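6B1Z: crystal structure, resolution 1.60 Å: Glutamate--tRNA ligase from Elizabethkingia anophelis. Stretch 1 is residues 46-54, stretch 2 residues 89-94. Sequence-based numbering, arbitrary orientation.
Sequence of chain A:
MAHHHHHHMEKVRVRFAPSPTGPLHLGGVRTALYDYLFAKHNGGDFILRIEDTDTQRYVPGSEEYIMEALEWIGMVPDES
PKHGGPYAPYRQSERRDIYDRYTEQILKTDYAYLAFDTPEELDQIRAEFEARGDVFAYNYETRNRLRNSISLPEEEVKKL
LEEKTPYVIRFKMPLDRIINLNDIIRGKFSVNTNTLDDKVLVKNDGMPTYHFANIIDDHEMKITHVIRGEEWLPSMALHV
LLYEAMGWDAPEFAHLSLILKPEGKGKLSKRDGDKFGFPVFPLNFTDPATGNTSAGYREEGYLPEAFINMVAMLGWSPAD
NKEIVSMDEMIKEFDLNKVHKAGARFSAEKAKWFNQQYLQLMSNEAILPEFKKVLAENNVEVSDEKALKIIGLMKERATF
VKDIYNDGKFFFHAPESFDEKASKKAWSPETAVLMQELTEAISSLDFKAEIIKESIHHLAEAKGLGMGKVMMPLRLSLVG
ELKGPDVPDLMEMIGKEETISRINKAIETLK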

# COMPACT_ATOMS: atom_id res chain seq x y z
N PHE A 46 19.19 2.76 3.51
CA PHE A 46 17.77 2.70 3.84
C PHE A 46 17.63 1.93 5.16
O PHE A 46 17.96 0.74 5.22
CB PHE A 46 17.00 2.03 2.69
CG PHE A 46 15.54 1.73 2.96
CD1 PHE A 46 14.67 2.72 3.39
CD2 PHE A 46 15.03 0.46 2.68
CE1 PHE A 46 13.32 2.44 3.61
CE2 PHE A 46 13.68 0.18 2.90
CZ PHE A 46 12.83 1.17 3.35
N ILE A 47 17.17 2.62 6.20
CA ILE A 47 17.10 2.10 7.56
C ILE A 47 15.65 1.83 7.91
O ILE A 47 14.76 2.63 7.58
CB ILE A 47 17.72 3.11 8.56
CG1 ILE A 47 19.25 3.13 8.49
CG2 ILE A 47 17.29 2.81 10.01
CD1 ILE A 47 19.84 3.83 7.31
N LEU A 48 15.38 0.71 8.57
CA LEU A 48 14.07 0.45 9.18
C LEU A 48 14.21 0.58 10.69
O LEU A 48 15.00 -0.15 11.30
CB LEU A 48 13.55 -0.94 8.81
CG LEU A 48 12.25 -1.35 9.53
CD1 LEU A 48 11.06 -0.49 9.08
CD2 LEU A 48 11.97 -2.83 9.23
N ARG A 49 13.48 1.52 11.28
CA ARG A 49 13.47 1.71 12.72
C ARG A 49 12.05 1.46 13.22
O ARG A 49 11.10 2.09 12.76
CB ARG A 49 13.95 3.12 13.10
CG ARG A 49 14.11 3.30 14.61
CD ARG A 49 14.78 4.62 14.98
NE ARG A 49 13.91 5.77 14.68
CZ ARG A 49 14.28 6.85 14.01
NH1 ARG A 49 15.52 6.98 13.55
NH2 ARG A 49 13.42 7.83 13.82
N ILE A 50 11.92 0.52 14.15
CA ILE A 50 10.61 0.13 14.66
C ILE A 50 10.24 1.06 15.81
O ILE A 50 10.97 1.20 16.80
CB ILE A 50 10.60 -1.34 15.10
CG1 ILE A 50 10.86 -2.25 13.89
CG2 ILE A 50 9.28 -1.69 15.81
CD1 ILE A 50 9.86 -2.11 12.75
N GLU A 51 9.09 1.72 15.67
CA GLU A 51 8.65 2.73 16.62
C GLU A 51 7.71 2.09 17.63
O GLU A 51 6.50 2.28 17.60
CB GLU A 51 7.98 3.87 15.87
CG GLU A 51 8.78 4.33 14.69
CD GLU A 51 9.78 5.37 15.09
OE1 GLU A 51 9.32 6.43 15.58
OE2 GLU A 51 11.01 5.13 14.95
N ASP A 52 8.30 1.31 18.53
CA ASP A 52 7.52 0.49 19.45
C ASP A 52 7.60 0.99 20.90
O ASP A 52 7.53 0.18 21.83
CB ASP A 52 7.96 -0.98 19.38
CG ASP A 52 9.41 -1.20 19.78
OD1 ASP A 52 10.20 -0.23 19.74
OD2 ASP A 52 9.76 -2.35 20.14
N THR A 53 7.69 2.31 21.12
CA THR A 53 7.66 2.80 22.50
C THR A 53 6.25 2.93 23.06
O THR A 53 6.09 3.02 24.28
CB THR A 53 8.36 4.15 22.64
OG1 THR A 53 7.79 5.10 21.73
CG2 THR A 53 9.85 4.01 22.38
N ASP A 54 5.22 2.97 22.21
CA ASP A 54 3.84 3.06 22.71
C ASP A 54 3.32 1.63 22.90
O ASP A 54 2.59 1.08 22.07
CB ASP A 54 2.96 3.87 21.76
CG ASP A 54 1.66 4.31 22.41
OD1 ASP A 54 1.43 3.96 23.59
OD2 ASP A 54 0.87 5.00 21.74
N PRO A 89 20.38 -0.67 18.90
CA PRO A 89 19.14 -1.34 18.47
C PRO A 89 18.29 -0.52 17.52
O PRO A 89 18.17 0.70 17.65
CB PRO A 89 18.37 -1.55 19.78
CG PRO A 89 19.40 -1.42 20.87
CD PRO A 89 20.36 -0.38 20.35
N TYR A 90 17.68 -1.21 16.56
CA TYR A 90 16.76 -0.55 15.63
C TYR A 90 15.31 -0.67 16.08
O TYR A 90 14.41 -0.36 15.30
CB TYR A 90 16.95 -1.11 14.21
CG TYR A 90 18.28 -0.69 13.64
CD1 TYR A 90 18.44 0.56 13.05
CD2 TYR A 90 19.41 -1.53 13.75
CE1 TYR A 90 19.67 0.97 12.56
CE2 TYR A 90 20.65 -1.12 13.27
CZ TYR A 90 20.77 0.12 12.67
OH TYR A 90 21.98 0.54 12.19
N ARG A 91 15.06 -1.10 17.32
CA ARG A 91 13.76 -0.96 17.96
C ARG A 91 13.87 0.06 19.08
O ARG A 91 14.76 -0.03 19.93
CB ARG A 91 13.26 -2.28 18.55
CG ARG A 91 13.13 -3.41 17.57
CD ARG A 91 12.55 -4.61 18.29
NE ARG A 91 12.38 -5.75 17.39
CZ ARG A 91 12.91 -6.95 17.59
NH1 ARG A 91 13.64 -7.17 18.68
NH2 ARG A 91 12.70 -7.94 16.73
N GLN A 92 12.96 1.04 19.08
CA GLN A 92 13.06 2.12 20.06
C GLN A 92 12.83 1.63 21.48
O GLN A 92 13.39 2.20 22.43
CB GLN A 92 12.09 3.23 19.68
CG GLN A 92 12.52 3.94 18.39
CD GLN A 92 11.73 5.20 18.10
OE1 GLN A 92 10.50 5.20 18.15
NE2 GLN A 92 12.44 6.27 17.78
N SER A 93 12.04 0.55 21.66
CA SER A 93 11.84 0.00 23.00
C SER A 93 13.13 -0.48 23.64
O SER A 93 13.18 -0.66 24.86
CB SER A 93 10.83 -1.16 22.97
OG SER A 93 11.31 -2.26 22.22
N GLU A 94 14.19 -0.67 22.85
CA GLU A 94 15.45 -1.22 23.32
C GLU A 94 16.52 -0.15 23.50
O GLU A 94 17.69 -0.49 23.73
CB GLU A 94 15.91 -2.30 22.34
CG GLU A 94 14.94 -3.48 22.32
CD GLU A 94 15.24 -4.48 21.23
OE1 GLU A 94 16.24 -4.28 20.52
OE2 GLU A 94 14.48 -5.46 21.08

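The strongest polar contacts between the stretches centre on Asp52, whose carboxylate receives two hydrogen bonds from Ser93. Ser93 OG donates to Asp52 OD2 at 2.6 Å, while Ser93 N donates to Asp52 OD1 at 2.8 Å, so a single serine engages both carboxylate oxygens. Both residues adopt p rotamers (chi1 62° for Asp52, 65° for Ser93): the CA-to-CB bond of Asp52 points sideways, but the end of its short side chain comes nearer to the 3-10 segment at Gln92 and Ser93, where OD1 accepts from Ser93 N.

Next to this clamp, the backbones form a single parallel bridge between Ile50 and Arg91. Ile50 N donates to Tyr90 O at 2.9 Å, and Ile50 O accepts from Gln92 N at 3.0 Å, both with nearly linear geometry. Arg49 CA also lies 3.4 Å from Tyr90 O, in a CA-H...O contact beside the first of these bonds.

Gln92 has the largest area covered by the opposing stretch. Its CA-to-CB bond points toward stretch 1, and its CB packs 3.6 Å from Thr53 CG2, so the threonine methyl covers the aliphatic base of the glutamine. The amide end reaches the Arg49–Glu51 salt bridge, in which Arg49 NE lies 3.0 Å from Glu51 OE2, but forms no hydrogen bond with either residue; Gln92 NE2 is satisfied elsewhere in the structure.

Farther out, Tyr90 supplies much of the remaining packing, with 86 Å² of the residue covered by stretch 1. Ile47 CG2 meets Tyr90 CE1 at 3.9 Å, and Tyr90 CB sits 3.6 Å from Leu48 O, a carbonyl oxygen buried by the contact without a polar partner. Ile50 CB also packs against the aliphatic part of Arg91, 4.1 Å from Arg91 CG. Altogether, the association buries 526 Å², summed over both sides.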